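Local coordinates for protein putative 2,5-diketo-D-gluconic acid reductase B (Sinorhizobium meliloti, PDB 3UP8) that probably reduces methylglyoxal to hydroxyacetone with NADPH, as a TIM-barrel enzyme of the aldo/keto reductase family, at residues V181-Y186 with R237-Q242; S205-A210 with G284-P289; A231-L236 with F261-F266. All coordinates share one frame; numbering follows the deposited sequence.

Interaction 1 (V181-Y186 with R237-Q242)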
ATOM      1  N   VAL A 181      -2.836  -4.605  -2.893  1.00 13.01           N
ATOM      2  CA  VAL A 181      -3.658  -5.770  -2.591  1.00 12.95           C
ATOM      3  C   VAL A 181      -3.391  -6.277  -1.172  1.00 14.10           C
ATOM      4  O   VAL A 181      -2.351  -5.982  -0.579  1.00 13.00           O
ATOM      5  CB  VAL A 181      -3.375  -6.937  -3.566  1.00 13.60           C
ATOM      6  CG1 VAL A 181      -3.745  -6.552  -5.018  1.00 13.17           C
ATOM      7  CG2 VAL A 181      -1.912  -7.408  -3.472  1.00 13.43           C
ATOM      8  N   GLU A 182      -4.359  -7.021  -0.637  1.00 13.70           N
ATOM      9  CA  GLU A 182      -4.185  -7.748   0.627  1.00 14.37           C
ATOM     10  C   GLU A 182      -3.062  -8.757   0.444  1.00 13.94           C
ATOM     11  O   GLU A 182      -3.080  -9.526  -0.500  1.00 14.15           O
ATOM     12  CB  GLU A 182      -5.471  -8.496   0.967  1.00 13.56           C
ATOM     13  CG  GLU A 182      -5.402  -9.253   2.264  1.00 15.73           C
ATOM     14  CD  GLU A 182      -6.702  -9.938   2.611  1.00 16.78           C
ATOM     15  OE1 GLU A 182      -7.759  -9.533   2.091  1.00 17.26           O
ATOM     16  OE2 GLU A 182      -6.654 -10.886   3.417  1.00 18.53           O
ATOM     17  N   TYR A 183      -2.072  -8.736   1.329  1.00 14.76           N
ATOM     18  CA  TYR A 183      -0.964  -9.686   1.224  1.00 15.13           C
ATOM     19  C   TYR A 183      -0.351  -9.891   2.609  1.00 15.95           C
ATOM     20  O   TYR A 183       0.064  -8.938   3.268  1.00 15.47           O
ATOM     21  CB  TYR A 183       0.078  -9.194   0.211  1.00 15.15           C
ATOM     22  CG  TYR A 183       1.118 -10.223  -0.202  1.00 15.56           C
ATOM     23  CD1 TYR A 183       0.851 -11.593  -0.151  1.00 14.96           C
ATOM     24  CD2 TYR A 183       2.377  -9.810  -0.657  1.00 17.48           C
ATOM     25  CE1 TYR A 183       1.826 -12.537  -0.538  1.00 17.10           C
ATOM     26  CE2 TYR A 183       3.349 -10.738  -1.053  1.00 16.86           C
ATOM     27  CZ  TYR A 183       3.064 -12.087  -0.994  1.00 17.44           C
ATOM     28  OH  TYR A 183       4.049 -12.971  -1.382  1.00 20.58           O
ATOM     29  N   HIS A 184      -0.343 -11.150   3.035  1.00 16.76           N
ATOM     30  CA  HIS A 184       0.153 -11.567   4.345  1.00 17.37           C
ATOM     31  C   HIS A 184       0.432 -13.066   4.210  1.00 17.69           C
ATOM     32  O   HIS A 184       0.092 -13.663   3.187  1.00 16.97           O
ATOM     33  CB  HIS A 184      -0.888 -11.288   5.435  1.00 17.30           C
ATOM     34  CG  HIS A 184      -2.269 -11.755   5.089  1.00 18.30           C
ATOM     35  ND1 HIS A 184      -2.635 -13.087   5.096  1.00 18.04           N
ATOM     36  CD2 HIS A 184      -3.381 -11.063   4.735  1.00 18.80           C
ATOM     37  CE1 HIS A 184      -3.903 -13.194   4.738  1.00 19.03           C
ATOM     38  NE2 HIS A 184      -4.381 -11.981   4.517  1.00 17.95           N
ATOM     39  N   PRO A 185       1.059 -13.683   5.226  1.00 18.28           N
ATOM     40  CA  PRO A 185       1.460 -15.092   5.053  1.00 18.48           C
ATOM     41  C   PRO A 185       0.319 -16.075   4.709  1.00 18.79           C
ATOM     42  O   PRO A 185       0.573 -17.113   4.083  1.00 18.91           O
ATOM     43  CB  PRO A 185       2.083 -15.432   6.406  1.00 18.76           C
ATOM     44  CG  PRO A 185       2.628 -14.103   6.898  1.00 18.73           C
ATOM     45  CD  PRO A 185       1.585 -13.105   6.478  1.00 17.83           C
ATOM     46  N   TYR A 186      -0.920 -15.744   5.084  1.00 18.77           N
ATOM     47  CA  TYR A 186      -2.058 -16.658   4.865  1.00 19.02           C
ATOM     48  C   TYR A 186      -2.741 -16.539   3.500  1.00 18.82           C
ATOM     49  O   TYR A 186      -3.619 -17.347   3.162  1.00 17.99           O
ATOM     50  CB  TYR A 186      -3.054 -16.544   6.029  1.00 19.26           C
ATOM     51  CG  TYR A 186      -2.324 -16.596   7.347  1.00 21.08           C
ATOM     52  CD1 TYR A 186      -1.780 -17.797   7.827  1.00 21.62           C
ATOM     53  CD2 TYR A 186      -2.132 -15.436   8.094  1.00 22.01           C
ATOM     54  CE1 TYR A 186      -1.069 -17.826   9.039  1.00 23.30           C
ATOM     55  CE2 TYR A 186      -1.434 -15.451   9.274  1.00 23.07           C
ATOM     56  CZ  TYR A 186      -0.909 -16.638   9.750  1.00 23.32           C
ATOM     57  OH  TYR A 186      -0.234 -16.595  10.934  1.00 25.36           O
ATOM     58  N   ARG A 237       8.857  -8.225   7.660  1.00 20.30           N
ATOM     59  CA  ARG A 237      10.121  -8.506   7.001  1.00 19.98           C
ATOM     60  C   ARG A 237       9.941  -9.463   5.830  1.00 19.60           C
ATOM     61  O   ARG A 237      10.547  -9.270   4.787  1.00 19.52           O
ATOM     62  CB  ARG A 237      11.169  -9.029   8.000  1.00 20.10           C
ATOM     63  CG  ARG A 237      12.526  -9.360   7.386  1.00 19.85           C
ATOM     64  CD  ARG A 237      13.288  -8.091   6.958  1.00 19.70           C
ATOM     65  NE  ARG A 237      14.187  -8.343   5.834  1.00 21.24           N
ATOM     66  CZ  ARG A 237      14.998  -7.430   5.296  1.00 23.43           C
ATOM     67  NH1 ARG A 237      15.047  -6.194   5.792  1.00 21.48           N
ATOM     68  NH2 ARG A 237      15.780  -7.759   4.270  1.00 23.23           N
ATOM     69  N   TRP A 238       9.093 -10.481   5.992  1.00 19.52           N
ATOM     70  CA  TRP A 238       8.874 -11.464   4.934  1.00 19.60           C
ATOM     71  C   TRP A 238       8.326 -10.783   3.673  1.00 19.72           C
ATOM     72  O   TRP A 238       8.664 -11.163   2.541  1.00 20.07           O
ATOM     73  CB  TRP A 238       7.904 -12.552   5.406  1.00 19.61           C
ATOM     74  CG  TRP A 238       7.473 -13.492   4.316  1.00 19.71           C
ATOM     75  CD1 TRP A 238       8.224 -14.490   3.751  1.00 22.27           C
ATOM     76  CD2 TRP A 238       6.185 -13.549   3.674  1.00 19.06           C
ATOM     77  NE1 TRP A 238       7.493 -15.145   2.780  1.00 21.85           N
ATOM     78  CE2 TRP A 238       6.237 -14.594   2.723  1.00 20.42           C
ATOM     79  CE3 TRP A 238       4.995 -12.816   3.811  1.00 20.87           C
ATOM     80  CZ2 TRP A 238       5.137 -14.936   1.911  1.00 20.79           C
ATOM     81  CZ3 TRP A 238       3.893 -13.154   2.992  1.00 19.67           C
ATOM     82  CH2 TRP A 238       3.980 -14.203   2.059  1.00 19.12           C
ATOM     83  N   LEU A 239       7.469  -9.784   3.882  1.00 19.28           N
ATOM     84  CA  LEU A 239       6.947  -8.979   2.771  1.00 19.46           C
ATOM     85  C   LEU A 239       8.034  -8.112   2.133  1.00 20.09           C
ATOM     86  O   LEU A 239       8.289  -8.184   0.933  1.00 20.10           O
ATOM     87  CB  LEU A 239       5.779  -8.112   3.269  1.00 19.27           C
ATOM     88  CG  LEU A 239       4.556  -8.928   3.726  1.00 16.66           C
ATOM     89  CD1 LEU A 239       3.600  -8.068   4.540  1.00 16.55           C
ATOM     90  CD2 LEU A 239       3.840  -9.523   2.526  1.00 17.52           C
ATOM     91  N   VAL A 240       8.702  -7.325   2.969  1.00 20.70           N
ATOM     92  CA  VAL A 240       9.607  -6.282   2.519  1.00 21.56           C
ATOM     93  C   VAL A 240      10.882  -6.879   1.910  1.00 21.66           C
ATOM     94  O   VAL A 240      11.540  -6.251   1.075  1.00 21.32           O
ATOM     95  CB  VAL A 240       9.838  -5.282   3.681  1.00 22.08           C
ATOM     96  CG1 VAL A 240      11.209  -5.455   4.355  1.00 20.73           C
ATOM     97  CG2 VAL A 240       9.575  -3.873   3.228  1.00 23.36           C
ATOM     98  N   GLN A 241      11.193  -8.117   2.300  1.00 21.44           N
ATOM     99  CA  GLN A 241      12.331  -8.856   1.747  1.00 21.54           C
ATOM    100  C   GLN A 241      12.040  -9.429   0.356  1.00 21.47           C
ATOM    101  O   GLN A 241      12.960  -9.788  -0.376  1.00 21.83           O
ATOM    102  CB  GLN A 241      12.752  -9.985   2.711  1.00 21.89           C
ATOM    103  CG  GLN A 241      14.087 -10.661   2.374  1.00 20.59           C
ATOM    104  CD  GLN A 241      14.645 -11.451   3.553  1.00 20.98           C
ATOM    105  OE1 GLN A 241      14.686 -10.963   4.690  1.00 21.25           O
ATOM    106  NE2 GLN A 241      15.083 -12.664   3.285  1.00 21.69           N
ATOM    107  N   GLN A 242      10.768  -9.520  -0.020  1.00 21.20           N
ATOM    108  CA  GLN A 242      10.424  -9.973  -1.370  1.00 20.74           C
ATOM    109  C   GLN A 242      10.654  -8.867  -2.394  1.00 21.31           C
ATOM    110  O   GLN A 242      10.313  -7.693  -2.138  1.00 20.62           O
ATOM    111  CB  GLN A 242       8.973 -10.393  -1.436  1.00 20.98           C
ATOM    112  CG  GLN A 242       8.687 -11.731  -0.832  1.00 20.45           C
ATOM    113  CD  GLN A 242       7.213 -12.026  -0.803  1.00 20.85           C
ATOM    114  OE1 GLN A 242       6.581 -12.205  -1.844  1.00 23.55           O
ATOM    115  NE2 GLN A 242       6.657 -12.112   0.394  1.00 19.82           N
TER
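Y183 OH donates to Q242 OE1 at 2.7 Å, arriving in the carbonyl plane on a lone pair, while the acceptor lies near the plane of the tyrosine ring. The ring and amide planes stand nearly perpendicular. Q242 NE2 is in turn bonded to W238 O at 3.1 Å with an N-H...O angle of 161°, standing above the plane of that carbonyl. This second bond keeps NE2 over the centre of one indole face; it probably limits the rotation of the amide and sets OE1 toward the phenol. The phenol reaches the helix because Y183 CG stands anti to the backbone N (chi1 -168°), although the bond from CA to CB does not itself point that way.

L239 and W238 supply the aromatic and apolar contacts of the phenol ring. L239 CD2 sits over a face of the Y183 ring, 3.9 Å from its centroid, a CH-pi contact. W238 meets the Y183 ring obliquely, centroids 5.3 Å apart and planes at 56°, and W238 CH2 approaches Y183 CE1 to 3.8 Å. P185 packs on the indole instead: W238 CZ3 lies 3.6 Å from P185 N, and P185 CG touches W238 CE3 at 4.1 Å. M273 and V276 of helix 270-277 add further apolar contacts to the indole.

Within 181-186, H184 NE2 gives a hydrogen bond to E182 OE2 (2.8 Å); the carboxylate oxygen accepts through its anti lone pair and lies close to the imidazole plane. The bond from CA to CB of H184 points away from the helix, and its ring is tied to the strand end. The whole joins the loop after barrel strand 176-182 to helix 231-240, which packs outside the strands of a (beta/alpha)8 TIM barrel.

Interaction 2 (S205-A210 with G284-P289)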
ATOM      1  N   SER A 205       1.338  -4.158  -0.268  1.00 15.13           N
ATOM      2  CA  SER A 205       0.623  -5.017   0.680  1.00 15.28           C
ATOM      3  C   SER A 205      -0.157  -4.233   1.732  1.00 15.18           C
ATOM      4  O   SER A 205       0.385  -3.308   2.345  1.00 14.89           O
ATOM      5  CB  SER A 205       1.630  -5.924   1.400  1.00 15.73           C
ATOM      6  OG  SER A 205       1.059  -6.451   2.589  1.00 17.15           O
ATOM      7  N   TYR A 206      -1.419  -4.617   1.940  1.00 14.30           N
ATOM      8  CA  TYR A 206      -2.146  -4.243   3.154  1.00 15.08           C
ATOM      9  C   TYR A 206      -2.565  -5.498   3.935  1.00 15.47           C
ATOM     10  O   TYR A 206      -2.570  -6.612   3.386  1.00 15.07           O
ATOM     11  CB  TYR A 206      -3.337  -3.292   2.895  1.00 14.43           C
ATOM     12  CG  TYR A 206      -4.507  -3.855   2.093  1.00 14.38           C
ATOM     13  CD1 TYR A 206      -5.478  -4.649   2.703  1.00 14.44           C
ATOM     14  CD2 TYR A 206      -4.657  -3.554   0.738  1.00 13.72           C
ATOM     15  CE1 TYR A 206      -6.563  -5.153   1.978  1.00 15.88           C
ATOM     16  CE2 TYR A 206      -5.742  -4.053   0.002  1.00 16.46           C
ATOM     17  CZ  TYR A 206      -6.689  -4.848   0.636  1.00 14.38           C
ATOM     18  OH  TYR A 206      -7.769  -5.345  -0.057  1.00 15.10           O
ATOM     19  N   TYR A 207      -2.895  -5.295   5.213  1.00 15.98           N
ATOM     20  CA  TYR A 207      -3.292  -6.367   6.154  1.00 17.03           C
ATOM     21  C   TYR A 207      -2.168  -7.368   6.429  1.00 17.57           C
ATOM     22  O   TYR A 207      -2.415  -8.567   6.571  1.00 17.47           O
ATOM     23  CB  TYR A 207      -4.554  -7.118   5.684  1.00 16.92           C
ATOM     24  CG  TYR A 207      -5.801  -6.778   6.472  1.00 18.52           C
ATOM     25  CD1 TYR A 207      -6.991  -6.471   5.819  1.00 20.42           C
ATOM     26  CD2 TYR A 207      -5.796  -6.779   7.874  1.00 20.68           C
ATOM     27  CE1 TYR A 207      -8.144  -6.159   6.537  1.00 20.98           C
ATOM     28  CE2 TYR A 207      -6.943  -6.465   8.603  1.00 21.48           C
ATOM     29  CZ  TYR A 207      -8.118  -6.152   7.915  1.00 22.79           C
ATOM     30  OH  TYR A 207      -9.259  -5.818   8.600  1.00 20.96           O
ATOM     31  N   ALA A 208      -0.940  -6.868   6.494  1.00 18.43           N
ATOM     32  CA  ALA A 208       0.234  -7.690   6.830  1.00 19.87           C
ATOM     33  C   ALA A 208       0.020  -8.579   8.072  1.00 20.78           C
ATOM     34  O   ALA A 208       0.506  -9.704   8.114  1.00 21.53           O
ATOM     35  CB  ALA A 208       1.450  -6.807   7.024  1.00 19.10           C
HETATM   36  N   MSE A 209      -0.704  -8.064   9.065  1.00 21.86           N
HETATM   37  CA  MSE A 209      -0.931  -8.772  10.343  1.00 23.70           C
HETATM   38  C   MSE A 209      -2.056  -9.818  10.277  1.00 23.71           C
HETATM   39  O   MSE A 209      -2.313 -10.525  11.261  1.00 23.13           O
HETATM   40  CB  MSE A 209      -1.252  -7.772  11.465  1.00 23.91           C
HETATM   41  CG  MSE A 209      -0.179  -6.748  11.769  1.00 28.17           C
HETATM   42 SE   MSE A 209       1.496  -7.595  12.274  1.00 38.80          SE
HETATM   43  CE  MSE A 209       2.468  -7.487  10.617  1.00 31.48           C
ATOM     44  N   ALA A 210      -2.735  -9.886   9.127  1.00 23.73           N
ATOM     45  CA  ALA A 210      -3.877 -10.782   8.909  1.00 24.03           C
ATOM     46  C   ALA A 210      -4.945 -10.716  10.018  1.00 24.81           C
ATOM     47  O   ALA A 210      -5.425 -11.747  10.510  1.00 23.94           O
ATOM     48  CB  ALA A 210      -3.417 -12.208   8.658  1.00 23.54           C
ATOM     49  N   GLY A 284      -7.623 -17.762   3.175  1.00 21.52           N
ATOM     50  CA  GLY A 284      -6.840 -16.766   3.889  1.00 20.42           C
ATOM     51  C   GLY A 284      -7.245 -15.318   3.636  1.00 19.14           C
ATOM     52  O   GLY A 284      -6.904 -14.442   4.421  1.00 19.14           O
ATOM     53  N   ARG A 285      -7.975 -15.067   2.550  1.00 18.54           N
ATOM     54  CA  ARG A 285      -8.393 -13.699   2.201  1.00 17.75           C
ATOM     55  C   ARG A 285      -9.400 -13.153   3.198  1.00 17.66           C
ATOM     56  O   ARG A 285     -10.386 -13.826   3.539  1.00 17.82           O
ATOM     57  CB  ARG A 285      -8.991 -13.649   0.799  1.00 17.36           C
ATOM     58  CG  ARG A 285      -9.281 -12.227   0.327  1.00 16.72           C
ATOM     59  CD  ARG A 285      -9.918 -12.238  -1.042  1.00 18.20           C
ATOM     60  NE  ARG A 285      -9.091 -12.911  -2.041  1.00 17.98           N
ATOM     61  CZ  ARG A 285      -8.029 -12.368  -2.637  1.00 19.16           C
ATOM     62  NH1 ARG A 285      -7.650 -11.122  -2.339  1.00 16.04           N
ATOM     63  NH2 ARG A 285      -7.345 -13.075  -3.541  1.00 17.01           N
ATOM     64  N   ILE A 286      -9.141 -11.927   3.651  1.00 17.37           N
ATOM     65  CA  ILE A 286      -9.968 -11.240   4.641  1.00 17.13           C
ATOM     66  C   ILE A 286     -10.959 -10.275   3.984  1.00 16.91           C
ATOM     67  O   ILE A 286     -12.128 -10.238   4.360  1.00 17.12           O
ATOM     68  CB  ILE A 286      -9.083 -10.456   5.644  1.00 17.48           C
ATOM     69  CG1 ILE A 286      -8.136 -11.407   6.386  1.00 17.69           C
ATOM     70  CG2 ILE A 286      -9.944  -9.632   6.646  1.00 17.53           C
ATOM     71  CD1 ILE A 286      -6.982 -10.686   7.083  1.00 19.12           C
ATOM     72  N   VAL A 287     -10.490  -9.503   3.000  1.00 16.29           N
ATOM     73  CA  VAL A 287     -11.302  -8.435   2.397  1.00 15.85           C
ATOM     74  C   VAL A 287     -11.874  -8.883   1.047  1.00 15.88           C
ATOM     75  O   VAL A 287     -11.131  -9.122   0.102  1.00 15.86           O
ATOM     76  CB  VAL A 287     -10.463  -7.122   2.231  1.00 15.73           C
ATOM     77  CG1 VAL A 287     -11.328  -5.976   1.707  1.00 15.48           C
ATOM     78  CG2 VAL A 287      -9.817  -6.721   3.565  1.00 15.58           C
ATOM     79  N   ASN A 288     -13.201  -8.993   0.957  1.00 16.59           N
ATOM     80  CA  ASN A 288     -13.850  -9.526  -0.244  1.00 17.22           C
ATOM     81  C   ASN A 288     -15.258  -8.917  -0.451  1.00 17.96           C
ATOM     82  O   ASN A 288     -16.261  -9.640  -0.409  1.00 17.69           O
ATOM     83  CB  ASN A 288     -13.946 -11.054  -0.110  1.00 17.51           C
ATOM     84  CG  ASN A 288     -13.995 -11.774  -1.452  1.00 17.43           C
ATOM     85  OD1 ASN A 288     -14.146 -11.166  -2.514  1.00 17.99           O
ATOM     86  ND2 ASN A 288     -13.863 -13.094  -1.401  1.00 19.15           N
ATOM     87  N   PRO A 289     -15.346  -7.583  -0.636  1.00 17.94           N
ATOM     88  CA  PRO A 289     -16.689  -6.990  -0.751  1.00 18.21           C
ATOM     89  C   PRO A 289     -17.369  -7.300  -2.084  1.00 18.32           C
ATOM     90  O   PRO A 289     -16.791  -7.111  -3.159  1.00 18.09           O
ATOM     91  CB  PRO A 289     -16.449  -5.488  -0.559  1.00 18.39           C
ATOM     92  CG  PRO A 289     -15.023  -5.284  -0.919  1.00 19.34           C
ATOM     93  CD  PRO A 289     -14.284  -6.564  -0.612  1.00 18.05           C
TER
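Y207 gives the largest share of the contact on the strand side, meeting I286 and V287, and its ring can be traced outward from the backbone. CB points at the 284-289 segment, and chi1 of -106°, away from the usual staggered values, turns the ring so that one face looks at isoleucine and one edge at valine. At the base, CG lies 4.1 Å from I286 CD1; that methyl sits 15° off the ring normal, displaced toward the rim, which makes the approach a CH-pi contact. Along one side, CD1 is 3.6 Å from V287 CG2, and the next atom, CE1, comes to 3.5 Å of the same methyl, which lies at the ring edge, near its plane. CE1 also meets I286 CG2 at 3.9 Å, and CZ touches that methyl too, so the two isoleucine ends reach different parts of the ring.

These segments are the end of barrel strand 202-206, with the type I turn Y207-A210 that follows it, and the C-terminal tail after the last helix. As in relatives, this tail probably folds over the mouth of the barrel and helps to line the substrate pocket. Y206, the last residue of the strand, lies about 6 Å by side chain from the predicted proton donor Y70 and about 3 Å from a bound acetate, probably from the crystallisation liquor though it may mark the pocket; in relatives the tyrosine at this place stacks on the nicotinamide, probably also here.

V287 CG2 also touches the edge of the Y206 ring, 3.9 Å from CE1, so that one methyl is wedged between two tyrosine edges. Y206 OH itself is hydrogen-bonded to N159 OD1. I286 CD1, after passing over Y207, reaches the turn, where it is 3.6 Å from A210 C and also touches A210 CB.

Interaction 3 (A231-L236 with F261-F266)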
ATOM      1  N   ALA A 231       6.735 -11.683  16.161  1.00 29.04           N
ATOM      2  CA  ALA A 231       6.039 -12.322  15.041  1.00 28.16           C
ATOM      3  C   ALA A 231       5.602 -11.287  13.976  1.00 27.51           C
ATOM      4  O   ALA A 231       5.656 -11.558  12.781  1.00 26.91           O
ATOM      5  CB  ALA A 231       4.823 -13.112  15.555  1.00 27.64           C
ATOM      6  N   ALA A 232       5.183 -10.114  14.441  1.00 26.93           N
ATOM      7  CA  ALA A 232       4.733  -9.027  13.581  1.00 27.00           C
ATOM      8  C   ALA A 232       5.854  -8.534  12.673  1.00 26.87           C
ATOM      9  O   ALA A 232       5.649  -8.360  11.464  1.00 26.82           O
ATOM     10  CB  ALA A 232       4.194  -7.895  14.418  1.00 26.73           C
ATOM     11  N   GLN A 233       7.035  -8.329  13.253  1.00 26.18           N
ATOM     12  CA  GLN A 233       8.208  -7.891  12.492  1.00 25.81           C
ATOM     13  C   GLN A 233       8.639  -8.957  11.507  1.00 24.97           C
ATOM     14  O   GLN A 233       9.100  -8.645  10.413  1.00 25.48           O
ATOM     15  CB  GLN A 233       9.376  -7.530  13.422  1.00 26.11           C
ATOM     16  CG  GLN A 233       9.143  -6.271  14.246  1.00 26.31           C
ATOM     17  CD  GLN A 233      10.148  -6.117  15.391  1.00 29.78           C
ATOM     18  OE1 GLN A 233      10.469  -7.086  16.084  1.00 29.12           O
ATOM     19  NE2 GLN A 233      10.638  -4.893  15.593  1.00 29.22           N
ATOM     20  N   VAL A 234       8.482 -10.223  11.885  1.00 23.87           N
ATOM     21  CA  VAL A 234       8.771 -11.321  10.964  1.00 22.87           C
ATOM     22  C   VAL A 234       7.872 -11.276   9.715  1.00 22.39           C
ATOM     23  O   VAL A 234       8.342 -11.477   8.593  1.00 21.92           O
ATOM     24  CB  VAL A 234       8.661 -12.690  11.670  1.00 23.26           C
ATOM     25  CG1 VAL A 234       8.783 -13.831  10.675  1.00 22.55           C
ATOM     26  CG2 VAL A 234       9.748 -12.805  12.743  1.00 23.34           C
ATOM     27  N   ALA A 235       6.586 -11.008   9.913  1.00 21.90           N
ATOM     28  CA  ALA A 235       5.650 -10.960   8.784  1.00 21.75           C
ATOM     29  C   ALA A 235       5.954  -9.759   7.883  1.00 21.05           C
ATOM     30  O   ALA A 235       5.987  -9.891   6.664  1.00 21.42           O
ATOM     31  CB  ALA A 235       4.212 -10.927   9.275  1.00 21.89           C
ATOM     32  N   LEU A 236       6.171  -8.600   8.496  1.00 20.95           N
ATOM     33  CA  LEU A 236       6.584  -7.385   7.780  1.00 20.82           C
ATOM     34  C   LEU A 236       7.885  -7.585   7.019  1.00 20.62           C
ATOM     35  O   LEU A 236       8.013  -7.169   5.872  1.00 20.48           O
ATOM     36  CB  LEU A 236       6.748  -6.218   8.749  1.00 20.81           C
ATOM     37  CG  LEU A 236       5.491  -5.634   9.395  1.00 21.07           C
ATOM     38  CD1 LEU A 236       5.871  -4.729  10.565  1.00 20.45           C
ATOM     39  CD2 LEU A 236       4.617  -4.883   8.397  1.00 21.43           C
ATOM     40  N   PHE A 261       8.712  -0.207  12.442  1.00 34.94           N
ATOM     41  CA  PHE A 261       9.754   0.525  11.723  1.00 34.49           C
ATOM     42  C   PHE A 261      11.097  -0.210  11.723  1.00 34.12           C
ATOM     43  O   PHE A 261      11.884  -0.085  10.779  1.00 33.70           O
ATOM     44  CB  PHE A 261       9.912   1.909  12.349  1.00 34.47           C
ATOM     45  CG  PHE A 261      10.717   2.868  11.528  1.00 35.04           C
ATOM     46  CD1 PHE A 261      10.177   3.453  10.387  1.00 34.96           C
ATOM     47  CD2 PHE A 261      12.012   3.210  11.911  1.00 34.90           C
ATOM     48  CE1 PHE A 261      10.921   4.362   9.627  1.00 34.95           C
ATOM     49  CE2 PHE A 261      12.761   4.111  11.163  1.00 35.60           C
ATOM     50  CZ  PHE A 261      12.209   4.691  10.015  1.00 35.46           C
ATOM     51  N   ALA A 262      11.342  -0.982  12.784  1.00 33.55           N
ATOM     52  CA  ALA A 262      12.608  -1.696  12.967  1.00 33.33           C
ATOM     53  C   ALA A 262      12.639  -3.051  12.251  1.00 33.11           C
ATOM     54  O   ALA A 262      12.836  -4.096  12.882  1.00 33.27           O
ATOM     55  CB  ALA A 262      12.891  -1.868  14.452  1.00 33.42           C
ATOM     56  N   ILE A 263      12.452  -3.036  10.933  1.00 32.32           N
ATOM     57  CA  ILE A 263      12.414  -4.276  10.152  1.00 31.55           C
ATOM     58  C   ILE A 263      13.510  -4.324   9.105  1.00 31.89           C
ATOM     59  O   ILE A 263      13.548  -5.235   8.276  1.00 31.98           O
ATOM     60  CB  ILE A 263      11.029  -4.506   9.476  1.00 31.67           C
ATOM     61  CG1 ILE A 263      10.694  -3.365   8.495  1.00 30.12           C
ATOM     62  CG2 ILE A 263       9.944  -4.684  10.543  1.00 30.54           C
ATOM     63  CD1 ILE A 263       9.405  -3.571   7.652  1.00 29.31           C
ATOM     64  N   PHE A 264      14.404  -3.344   9.131  1.00 32.40           N
ATOM     65  CA  PHE A 264      15.530  -3.352   8.202  1.00 33.40           C
ATOM     66  C   PHE A 264      16.828  -3.704   8.931  1.00 34.81           C
ATOM     67  O   PHE A 264      17.906  -3.704   8.334  1.00 34.94           O
ATOM     68  CB  PHE A 264      15.608  -2.031   7.417  1.00 33.02           C
ATOM     69  CG  PHE A 264      14.345  -1.714   6.656  1.00 31.44           C
ATOM     70  CD1 PHE A 264      14.070  -2.347   5.448  1.00 30.42           C
ATOM     71  CD2 PHE A 264      13.410  -0.820   7.173  1.00 30.84           C
ATOM     72  CE1 PHE A 264      12.889  -2.086   4.750  1.00 29.56           C
ATOM     73  CE2 PHE A 264      12.222  -0.548   6.482  1.00 31.00           C
ATOM     74  CZ  PHE A 264      11.963  -1.185   5.267  1.00 30.04           C
ATOM     75  N   ASP A 265      16.681  -4.020  10.222  1.00 36.30           N
ATOM     76  CA  ASP A 265      17.747  -4.519  11.108  1.00 37.78           C
ATOM     77  C   ASP A 265      18.262  -5.893  10.721  1.00 37.56           C
ATOM     78  O   ASP A 265      19.442  -6.197  10.893  1.00 38.26           O
ATOM     79  CB  ASP A 265      17.195  -4.687  12.527  1.00 38.31           C
ATOM     80  CG  ASP A 265      17.093  -3.395  13.287  1.00 40.72           C
ATOM     81  OD1 ASP A 265      17.141  -2.306  12.667  1.00 44.03           O
ATOM     82  OD2 ASP A 265      16.943  -3.477  14.526  1.00 42.39           O
ATOM     83  N   PHE A 266      17.359  -6.744  10.255  1.00 37.25           N
ATOM     84  CA  PHE A 266      17.654  -8.161  10.112  1.00 36.83           C
ATOM     85  C   PHE A 266      17.189  -8.673   8.772  1.00 36.45           C
ATOM     86  O   PHE A 266      16.561  -7.937   8.006  1.00 36.46           O
ATOM     87  CB  PHE A 266      17.003  -8.958  11.253  1.00 36.94           C
ATOM     88  CG  PHE A 266      15.484  -9.035  11.181  1.00 36.73           C
ATOM     89  CD1 PHE A 266      14.848 -10.262  10.981  1.00 36.96           C
ATOM     90  CD2 PHE A 266      14.698  -7.894  11.336  1.00 35.19           C
ATOM     91  CE1 PHE A 266      13.451 -10.347  10.922  1.00 36.31           C
ATOM     92  CE2 PHE A 266      13.304  -7.966  11.278  1.00 35.69           C
ATOM     93  CZ  PHE A 266      12.682  -9.195  11.078  1.00 35.26           C
TER
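Q233 reaches from the helix to the 261-266 loop with an extended chain, CG beside its own backbone N (chi1 -69°) and the amide carried past I263. CB and CG each lie 4.1 Å from I263 CG2, and NE2 stops 3.9 Å from A262 CB. The amide is held from beyond the two segments: NE2 donates to E259 O, and OE1 accepts from T230 N. Were Q233 replaced by an alanine, E259 O and T230 N would probably lose their side-chain partner and I263 CG2 part of its cover.

I263 sits with CG1 between its backbone N and carbonyl carbon (chi1 61°), a rotamer that directs CD1 to L236 CB at 3.9 Å while CG2 lies between Q233 and L236. F266 sends its ring back toward the helix, and CZ meets Q233 O edge-on at 3.7 Å, the oxygen near the ring plane.

The amide thus ties the helix start to the end of helix 254-261, whereas the contact across the segments is mostly dispersive, with a probably weak attraction of the F266 ring edge to Q233 O.

How the interactions relate
Interactions 1 and 3 share helix 231-240: its earlier turns face the 261-266 loop and its later ones the strand-end loop, with centres 11 Å apart. R237 joins them, its NH1 bonded to I263 O at 3.1 Å. Interactions 1 and 2 meet on neighbouring barrel strands 176-182 and 202-206, where S205 OG bonds to Y183 O (2.8 Å). E182 OE2, besides H184 NE2, receives I286 N (2.7 Å), and so also anchors the C-terminal tail. Interactions 2 and 3 have centres 18 Å apart and are joined by selenomethionine M209 packing on A232 and L236. Interaction 2 alone borders the predicted active site; the others lie away from it.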